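Long-range contacts in TonB-dependent siderophore receptor (PDB 5NEC), which probably imports iron-siderophore complexes across the outer membrane of Pseudomonas aeruginosa, driven by energy that TonB transmits from the inner membrane: residues F357-T363 against Y436-D442; I244-K248 against N322-G326; F182-A187 against L217-L221. All blocks are in the same frame, centred on the assembly; numbering follows the deposited sequence.

How the contacts relate
Along the chain the contacts come in series: contact 3 closes first, then contact 2, then contact 1. Contact 1 lies in the antiparallel barrel wall and contact 3 at its end, where a turn meets a strand; their centres lie about 31 Å apart, with nearest atoms about 19 Å apart, at the end where short turns join the strands, consistent with the periplasmic rim. Contact 2 lies across the chain's centre from both, its centre about 57 Å from that of contact 1 and about 61 Å from that of contact 3. Contacts 1 and 3 thus build the wall and its turn rim, while contact 2 packs loops at the far mouth, where substrate would probably enter.

Contact 1. Residues F357-T363 against Y436-D442; sequences FKNSFST and YAFDTID
Residues Phe-357 to Thr-363 and Tyr-436 to Asp-442 form a regular antiparallel strand pair in the wall of the transmembrane beta-barrel, the directions of the two segments 163° apart. Ser-360 and Thr-440 make a hydrogen-bonded pair, with Thr-440 N 2.8 Å from Ser-360 O, and Ser-362 and Phe-438 make the next, with Phe-438 N 2.7 Å from Ser-362 O. Between them, Phe-361 and Asp-439 are a non-hydrogen-bonded pair.

The face that carries Asn-359, Asp-439 and Ile-441 holds a diagonal polar link. Asn-359 ND2 donates to the syn lone pair of Asp-439 OD2 at 2.6 Å; the amide and carboxylate are nearly coplanar, their planes 28° apart, and the acceptor lies near the amide plane. Ile-441 CG1 packs against Asn-359 ND2 at 3.6 Å, and its CG2 meets Phe-357 CB at 3.7 Å.

At the other end Thr-363 turns its hydroxyl opposite its own backbone N (chi1 -171°), which brings OG1 to Tyr-436 O at 2.7 Å, in the carbonyl plane. This bond adds a side-chain grip beside the non-hydrogen-bonded pair of Thr-363 and Ala-437, and the backbone ladder runs on from Tyr-436 to Gly-364. The Tyr-436 ring leans back over the partner strand, with Thr-363 CA 3.8 Å above one face, offset toward the rim, and its OH takes a bond from Ser-362 OG at 3.1 Å.

Tyr-436 OH is also bonded to Asp-347 of strand 327-354, and Thr-440 OG1 to Thr-44, on the face where Ser-360 and Phe-438 touch the N-terminal part of the chain. Strand 327-354 continues the wall beyond Phe-357 to Thr-363, and strand 447-464 does so beyond Tyr-436 to Asp-442.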
loop_
_atom_site.group_PDB
_atom_site.type_symbol
_atom_site.label_atom_id
_atom_site.label_comp_id
_atom_site.label_asym_id
_atom_site.label_seq_id
_atom_site.Cartn_x
_atom_site.Cartn_y
_atom_site.Cartn_z
ATOM N N PHE A 357 -31.942 13.317 -19.169
ATOM C CA PHE A 357 -30.990 13.081 -18.085
ATOM C C PHE A 357 -29.575 13.224 -18.629
ATOM O O PHE A 357 -29.278 12.844 -19.752
ATOM C CB PHE A 357 -31.177 11.691 -17.460
ATOM C CG PHE A 357 -32.607 11.322 -17.166
ATOM C CD1 PHE A 357 -33.369 12.003 -16.210
ATOM C CD2 PHE A 357 -33.206 10.314 -17.897
ATOM C CE1 PHE A 357 -34.699 11.653 -15.988
ATOM C CE2 PHE A 357 -34.528 9.941 -17.653
ATOM C CZ PHE A 357 -35.279 10.621 -16.706
ATOM N N LYS A 358 -28.684 13.764 -17.812
ATOM C CA LYS A 358 -27.269 13.757 -18.089
ATOM C C LYS A 358 -26.714 12.354 -17.807
ATOM O O LYS A 358 -27.054 11.734 -16.790
ATOM C CB LYS A 358 -26.570 14.746 -17.167
ATOM C CG LYS A 358 -25.132 15.063 -17.551
ATOM C CD LYS A 358 -24.463 15.849 -16.451
ATOM C CE LYS A 358 -23.079 16.277 -16.868
ATOM N NZ LYS A 358 -22.414 17.050 -15.780
ATOM N N ASN A 359 -25.847 11.880 -18.705
ATOM C CA ASN A 359 -25.123 10.636 -18.531
ATOM C C ASN A 359 -23.628 10.966 -18.524
ATOM O O ASN A 359 -23.061 11.232 -19.580
ATOM C CB ASN A 359 -25.424 9.683 -19.679
ATOM C CG ASN A 359 -26.835 9.133 -19.640
ATOM O OD1 ASN A 359 -27.824 9.868 -19.853
ATOM N ND2 ASN A 359 -26.947 7.843 -19.392
ATOM N N SER A 360 -23.012 10.951 -17.338
ATOM C CA SER A 360 -21.573 11.096 -17.205
ATOM C C SER A 360 -20.956 9.704 -17.230
ATOM O O SER A 360 -21.192 8.900 -16.321
ATOM C CB SER A 360 -21.234 11.835 -15.925
ATOM O OG SER A 360 -21.757 13.148 -16.019
ATOM N N PHE A 361 -20.197 9.413 -18.291
ATOM C CA PHE A 361 -19.758 8.055 -18.564
ATOM C C PHE A 361 -18.245 7.943 -18.750
ATOM O O PHE A 361 -17.545 8.934 -18.980
ATOM C CB PHE A 361 -20.487 7.490 -19.794
ATOM C CG PHE A 361 -19.906 7.931 -21.100
ATOM C CD1 PHE A 361 -20.258 9.155 -21.641
ATOM C CD2 PHE A 361 -19.008 7.127 -21.798
ATOM C CE1 PHE A 361 -19.716 9.581 -22.864
ATOM C CE2 PHE A 361 -18.451 7.558 -23.007
ATOM C CZ PHE A 361 -18.811 8.776 -23.540
ATOM N N SER A 362 -17.763 6.708 -18.625
ATOM C CA SER A 362 -16.424 6.340 -19.066
ATOM C C SER A 362 -16.415 4.912 -19.588
ATOM O O SER A 362 -17.040 4.038 -19.008
ATOM C CB SER A 362 -15.421 6.496 -17.933
ATOM O OG SER A 362 -14.099 6.399 -18.451
ATOM N N THR A 363 -15.718 4.687 -20.691
ATOM C CA THR A 363 -15.635 3.364 -21.290
ATOM C C THR A 363 -14.240 3.162 -21.891
ATOM O O THR A 363 -13.588 4.135 -22.272
ATOM C CB THR A 363 -16.758 3.165 -22.326
ATOM O OG1 THR A 363 -16.783 1.803 -22.752
ATOM C CG2 THR A 363 -16.572 4.048 -23.540
ATOM N N TYR A 436 -14.589 -2.227 -20.398
ATOM C CA TYR A 436 -15.389 -1.722 -19.283
ATOM C C TYR A 436 -16.267 -0.544 -19.727
ATOM O O TYR A 436 -16.007 0.095 -20.744
ATOM C CB TYR A 436 -14.485 -1.334 -18.101
ATOM C CG TYR A 436 -13.896 0.036 -18.245
ATOM C CD1 TYR A 436 -14.566 1.159 -17.736
ATOM C CD2 TYR A 436 -12.695 0.235 -18.945
ATOM C CE1 TYR A 436 -14.052 2.440 -17.906
ATOM C CE2 TYR A 436 -12.165 1.510 -19.110
ATOM C CZ TYR A 436 -12.852 2.612 -18.590
ATOM O OH TYR A 436 -12.362 3.885 -18.736
ATOM N N ALA A 437 -17.308 -0.272 -18.947
ATOM C CA ALA A 437 -18.206 0.851 -19.196
ATOM C C ALA A 437 -18.776 1.282 -17.861
ATOM O O ALA A 437 -19.202 0.449 -17.077
ATOM C CB ALA A 437 -19.298 0.438 -20.156
ATOM N N PHE A 438 -18.731 2.572 -17.580
ATOM C CA PHE A 438 -19.280 3.124 -16.354
ATOM C C PHE A 438 -20.173 4.315 -16.743
ATOM O O PHE A 438 -19.800 5.091 -17.613
ATOM C CB PHE A 438 -18.134 3.527 -15.401
ATOM C CG PHE A 438 -18.607 3.942 -14.022
ATOM C CD1 PHE A 438 -19.344 3.051 -13.219
ATOM C CD2 PHE A 438 -18.346 5.229 -13.515
ATOM C CE1 PHE A 438 -19.806 3.433 -11.952
ATOM C CE2 PHE A 438 -18.796 5.597 -12.241
ATOM C CZ PHE A 438 -19.525 4.701 -11.463
ATOM N N ASP A 439 -21.352 4.429 -16.126
ATOM C CA ASP A 439 -22.275 5.543 -16.371
ATOM C C ASP A 439 -22.946 6.013 -15.083
ATOM O O ASP A 439 -23.445 5.201 -14.327
ATOM C CB ASP A 439 -23.353 5.138 -17.384
ATOM C CG ASP A 439 -24.194 6.337 -17.884
ATOM O OD1 ASP A 439 -23.763 7.485 -17.667
ATOM O OD2 ASP A 439 -25.267 6.129 -18.505
ATOM N N THR A 440 -22.956 7.327 -14.864
ATOM C CA THR A 440 -23.748 7.960 -13.812
ATOM C C THR A 440 -24.846 8.814 -14.451
ATOM O O THR A 440 -24.559 9.699 -15.251
ATOM C CB THR A 440 -22.878 8.834 -12.891
ATOM O OG1 THR A 440 -22.053 7.982 -12.102
ATOM C CG2 THR A 440 -23.724 9.687 -11.926
ATOM N N ILE A 441 -26.088 8.545 -14.068
ATOM C CA ILE A 441 -27.255 9.232 -14.618
ATOM C C ILE A 441 -27.843 10.140 -13.545
ATOM O O ILE A 441 -28.190 9.660 -12.473
ATOM C CB ILE A 441 -28.307 8.207 -15.097
ATOM C CG1 ILE A 441 -27.619 7.108 -15.939
ATOM C CG2 ILE A 441 -29.403 8.917 -15.854
ATOM C CD1 ILE A 441 -28.528 6.053 -16.529
ATOM N N ASP A 442 -27.922 11.445 -13.803
ATOM C CA ASP A 442 -28.651 12.370 -12.906
ATOM C C ASP A 442 -30.101 12.335 -13.306
ATOM O O ASP A 442 -30.457 12.855 -14.362
ATOM C CB ASP A 442 -28.172 13.814 -13.017
ATOM C CG ASP A 442 -26.763 14.011 -12.546
ATOM O OD1 ASP A 442 -26.371 13.379 -11.537
ATOM O OD2 ASP A 442 -26.040 14.817 -13.184
#

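Contact 2. Residues I244-K248 against N322-G326; sequences IPYAK and NINNG
Ile-323 carries this contact between a short 3-10 turn and the chain at and just after strand 244-245: its side chain reaches onto the backbone of Tyr-246, Ala-247 and Lys-248. The tight part is the end of that side chain. CD1 lies 3.2 Å from Tyr-246 O, 3.8 Å from Ala-247 CA and 3.7 Å from Lys-248 N, so one methyl touches three successive residues. Placing CG1 between the backbone N and the carbonyl carbon (chi1 61°) and then extending the chain carries CD1 that far across. The second branch does less, with CG2 only 4.4 Å from CG of Pro-245, a light apolar touch. Ile-323 is buried, its other neighbours including Val-328 of strand 327-354.

The polar side is looser and more open. Exposed Asn-324 provides a single hydrogen bond, from ND2 to Lys-248 O at 2.9 Å; the N-H...O angle is 156°, the donor lies in the carbonyl plane and the acceptor stays near the plane of the amide. Lys-248 meets Asn-324 with little more than its backbone and CB, while the rest of its partly exposed chain leads away.

Each partner is shaped by bonds of its own. The 3-10 turn is closed by Asn-325 N to Asn-322 O and by Gly-326 N to Ile-323 O, and Asn-322 ND2 bonds to Asp-317 and to Asn-388 O. On the other side the Tyr-246 hydroxyl is hydrogen-bonded to Tyr-712 O. The turn lies between barrel strands 296-316 and 327-354, and strand 244-245 pairs with 716-719 in a small antiparallel sheet completed by 708-711, consistent with the elaborate, probably extracellular loops of TonB-dependent receptors.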
loop_
_atom_site.group_PDB
_atom_site.type_symbol
_atom_site.label_atom_id
_atom_site.label_comp_id
_atom_site.label_asym_id
_atom_site.label_seq_id
_atom_site.Cartn_x
_atom_site.Cartn_y
_atom_site.Cartn_z
ATOM N N ILE A 244 10.459 -11.545 14.689
ATOM C CA ILE A 244 10.497 -12.152 16.004
ATOM C C ILE A 244 9.651 -13.403 15.912
ATOM O O ILE A 244 8.518 -13.349 15.410
ATOM C CB ILE A 244 9.893 -11.201 17.052
ATOM C CG1 ILE A 244 10.626 -9.851 17.050
ATOM C CG2 ILE A 244 9.906 -11.811 18.459
ATOM C CD1 ILE A 244 12.108 -9.937 17.367
ATOM N N PRO A 245 10.192 -14.549 16.372
ATOM C CA PRO A 245 9.413 -15.784 16.282
ATOM C C PRO A 245 8.176 -15.812 17.201
ATOM O O PRO A 245 8.163 -15.187 18.274
ATOM C CB PRO A 245 10.412 -16.867 16.724
ATOM C CG PRO A 245 11.409 -16.150 17.560
ATOM C CD PRO A 245 11.490 -14.754 17.035
ATOM N N TYR A 246 7.147 -16.527 16.750
ATOM C CA TYR A 246 6.034 -16.913 17.607
ATOM C C TYR A 246 6.550 -17.873 18.681
ATOM O O TYR A 246 7.386 -18.747 18.409
ATOM C CB TYR A 246 4.917 -17.624 16.819
ATOM C CG TYR A 246 4.199 -16.755 15.829
ATOM C CD1 TYR A 246 3.614 -15.551 16.224
ATOM C CD2 TYR A 246 4.082 -17.133 14.484
ATOM C CE1 TYR A 246 2.953 -14.742 15.301
ATOM C CE2 TYR A 246 3.408 -16.330 13.567
ATOM C CZ TYR A 246 2.849 -15.139 13.976
ATOM O OH TYR A 246 2.181 -14.331 13.080
ATOM N N ALA A 247 6.051 -17.699 19.904
ATOM C CA ALA A 247 6.213 -18.720 20.953
ATOM C C ALA A 247 5.591 -20.005 20.422
ATOM O O ALA A 247 4.687 -19.942 19.577
ATOM C CB ALA A 247 5.552 -18.286 22.258
ATOM N N LYS A 248 6.125 -21.152 20.834
ATOM C CA LYS A 248 5.616 -22.430 20.352
ATOM C C LYS A 248 5.226 -23.322 21.542
ATOM O O LYS A 248 6.049 -24.065 22.094
ATOM C CB LYS A 248 6.632 -23.108 19.422
ATOM C CG LYS A 248 6.077 -24.323 18.664
ATOM C CD LYS A 248 7.190 -25.285 18.288
ATOM C CE LYS A 248 6.712 -26.707 18.035
ATOM N NZ LYS A 248 5.647 -26.719 17.013
ATOM N N ASN A 322 13.087 -25.138 18.694
ATOM C CA ASN A 322 14.391 -24.841 19.322
ATOM C C ASN A 322 14.322 -23.697 20.337
ATOM O O ASN A 322 15.139 -23.646 21.252
ATOM C CB ASN A 322 15.458 -24.481 18.290
ATOM C CG ASN A 322 15.632 -25.538 17.225
ATOM O OD1 ASN A 322 15.803 -26.707 17.532
ATOM N ND2 ASN A 322 15.608 -25.127 15.956
ATOM N N ILE A 323 13.384 -22.767 20.156
ATOM C CA ILE A 323 13.202 -21.653 21.101
ATOM C C ILE A 323 12.883 -22.105 22.521
ATOM O O ILE A 323 13.249 -21.413 23.474
ATOM C CB ILE A 323 12.147 -20.606 20.638
ATOM C CG1 ILE A 323 10.744 -21.229 20.465
ATOM C CG2 ILE A 323 12.627 -19.925 19.356
ATOM C CD1 ILE A 323 9.657 -20.208 20.212
ATOM N N ASN A 324 12.253 -23.263 22.661
ATOM C CA ASN A 324 11.968 -23.815 23.973
ATOM C C ASN A 324 13.169 -24.352 24.744
ATOM O O ASN A 324 13.010 -24.681 25.908
ATOM C CB ASN A 324 10.853 -24.863 23.872
ATOM C CG ASN A 324 9.539 -24.238 23.460
ATOM O OD1 ASN A 324 9.167 -23.216 23.990
ATOM N ND2 ASN A 324 8.867 -24.807 22.481
ATOM N N ASN A 325 14.347 -24.446 24.123
ATOM C CA ASN A 325 15.583 -24.729 24.856
ATOM C C ASN A 325 16.535 -23.534 24.850
ATOM O O ASN A 325 17.665 -23.661 25.284
ATOM C CB ASN A 325 16.265 -25.993 24.317
ATOM C CG ASN A 325 16.919 -25.789 22.943
ATOM O OD1 ASN A 325 17.529 -24.763 22.665
ATOM N ND2 ASN A 325 16.775 -26.770 22.082
ATOM N N GLY A 326 16.087 -22.384 24.341
ATOM C CA GLY A 326 16.862 -21.138 24.344
ATOM C C GLY A 326 17.694 -20.835 23.099
ATOM O O GLY A 326 18.626 -20.016 23.165
#

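Contact 3. Residues F182-A187 against L217-L221; sequences FLDGNA and LTFGL
The type I' beta turn from Leu-183 to Asn-186, which joins barrel strands 172-182 and 187-200, packs against the end of the next strand, 206-219, where the chain leaves it through Gly-220 and Leu-221. Ala-187 and Phe-219 are an antiparallel non-hydrogen-bonded pair, CA to CA 4.2 Å.

Asn-186 O is the polar centre. It accepts a nearly straight bond from Leu-221 N at 2.9 Å, the N-H...O angle being 163°, and a weak, bent one from Gly-220 N. The Leu-221 side chain folds over the same turn, with CD1 3.7 Å from Gly-185 O.

Around the ring of Phe-219 the contact is apolar. CB of Ala-187 lies 3.7 Å from Phe-219 CD2, and Leu-183 CD1 approaches the edge of that ring near its plane. Phe-182, its CG set between the backbone N and the carbonyl carbon (chi1 70°), swings its ring across to meet Phe-219 obliquely, CZ 4.0 Å from CE2, while Leu-217 CD2 reaches the same CZ at 3.9 Å. Within its own segment, Ala-187 CB sits over one face of the Phe-182 ring, offset toward the rim.

The Leu-221 N bond holds the departing chain to the turn, the weak one from Gly-220 N adding little, and Phe-182, Leu-183, Leu-217 and Phe-219 make an apolar patch on the barrel surface, consistent with a rim close to the membrane.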
loop_
_atom_site.group_PDB
_atom_site.type_symbol
_atom_site.label_atom_id
_atom_site.label_comp_id
_atom_site.label_asym_id
_atom_site.label_seq_id
_atom_site.Cartn_x
_atom_site.Cartn_y
_atom_site.Cartn_z
ATOM N N PHE A 182 8.147 25.742 -20.117
ATOM C CA PHE A 182 8.932 26.103 -21.303
ATOM C C PHE A 182 8.010 26.094 -22.545
ATOM O O PHE A 182 6.796 25.885 -22.407
ATOM C CB PHE A 182 10.181 25.213 -21.442
ATOM C CG PHE A 182 9.890 23.769 -21.805
ATOM C CD1 PHE A 182 9.362 22.880 -20.874
ATOM C CD2 PHE A 182 10.174 23.286 -23.082
ATOM C CE1 PHE A 182 9.106 21.559 -21.224
ATOM C CE2 PHE A 182 9.912 21.969 -23.429
ATOM C CZ PHE A 182 9.383 21.107 -22.497
ATOM N N LEU A 183 8.568 26.352 -23.735
ATOM C CA LEU A 183 7.775 26.665 -24.947
ATOM C C LEU A 183 6.693 27.715 -24.658
ATOM O O LEU A 183 5.527 27.540 -25.034
ATOM C CB LEU A 183 7.130 25.402 -25.544
ATOM C CG LEU A 183 8.070 24.242 -25.873
ATOM C CD1 LEU A 183 7.267 23.034 -26.316
ATOM C CD2 LEU A 183 9.119 24.609 -26.923
ATOM N N ASP A 184 7.093 28.789 -23.967
ATOM C CA ASP A 184 6.198 29.899 -23.587
ATOM C C ASP A 184 4.926 29.452 -22.869
ATOM O O ASP A 184 3.833 29.894 -23.200
ATOM C CB ASP A 184 5.835 30.735 -24.823
ATOM C CG ASP A 184 7.054 31.320 -25.512
ATOM O OD1 ASP A 184 7.830 32.028 -24.827
ATOM O OD2 ASP A 184 7.233 31.076 -26.732
ATOM N N GLY A 185 5.065 28.555 -21.898
ATOM C CA GLY A 185 3.917 28.082 -21.113
ATOM C C GLY A 185 3.023 27.023 -21.753
ATOM O O GLY A 185 2.037 26.613 -21.139
ATOM N N ASN A 186 3.343 26.560 -22.962
ATOM C CA ASN A 186 2.613 25.416 -23.555
ATOM C C ASN A 186 3.091 24.046 -23.049
ATOM O O ASN A 186 2.378 23.062 -23.226
ATOM C CB ASN A 186 2.692 25.444 -25.073
ATOM C CG ASN A 186 2.079 26.687 -25.645
ATOM O OD1 ASN A 186 2.729 27.405 -26.396
ATOM N ND2 ASN A 186 0.838 26.980 -25.259
ATOM N N ALA A 187 4.274 23.992 -22.440
ATOM C CA ALA A 187 4.829 22.753 -21.926
ATOM C C ALA A 187 5.499 22.955 -20.567
ATOM O O ALA A 187 5.735 24.085 -20.140
ATOM C CB ALA A 187 5.827 22.175 -22.923
ATOM N N LEU A 217 7.472 15.199 -18.450
ATOM C CA LEU A 217 7.284 16.236 -19.467
ATOM C C LEU A 217 5.832 16.266 -19.854
ATOM O O LEU A 217 5.257 15.228 -20.102
ATOM C CB LEU A 217 8.069 15.911 -20.728
ATOM C CG LEU A 217 9.558 16.224 -20.725
ATOM C CD1 LEU A 217 10.212 15.644 -21.962
ATOM C CD2 LEU A 217 9.793 17.726 -20.692
ATOM N N THR A 218 5.243 17.451 -19.930
ATOM C CA THR A 218 3.874 17.578 -20.391
ATOM C C THR A 218 3.819 18.684 -21.460
ATOM O O THR A 218 4.556 19.672 -21.377
ATOM C CB THR A 218 2.934 17.829 -19.199
ATOM O OG1 THR A 218 1.614 17.415 -19.547
ATOM C CG2 THR A 218 2.909 19.317 -18.802
ATOM N N PHE A 219 2.984 18.483 -22.482
ATOM C CA PHE A 219 2.878 19.389 -23.640
ATOM C C PHE A 219 1.424 19.676 -23.911
ATOM O O PHE A 219 0.561 18.836 -23.654
ATOM C CB PHE A 219 3.467 18.768 -24.915
ATOM C CG PHE A 219 4.927 18.393 -24.818
ATOM C CD1 PHE A 219 5.314 17.130 -24.395
ATOM C CD2 PHE A 219 5.903 19.287 -25.193
ATOM C CE1 PHE A 219 6.662 16.791 -24.304
ATOM C CE2 PHE A 219 7.248 18.960 -25.122
ATOM C CZ PHE A 219 7.635 17.718 -24.663
ATOM N N GLY A 220 1.162 20.858 -24.474
ATOM C CA GLY A 220 -0.184 21.279 -24.832
ATOM C C GLY A 220 -0.999 21.730 -23.637
ATOM O O GLY A 220 -2.215 21.503 -23.611
ATOM N N LEU A 221 -0.345 22.372 -22.659
ATOM C CA LEU A 221 -1.043 22.927 -21.486
ATOM C C LEU A 221 -2.142 23.908 -21.911
ATOM O O LEU A 221 -1.918 24.764 -22.760
ATOM C CB LEU A 221 -0.059 23.650 -20.559
ATOM C CG LEU A 221 0.930 22.744 -19.807
ATOM C CD1 LEU A 221 2.017 23.565 -19.123
ATOM C CD2 LEU A 221 0.207 21.870 -18.800
#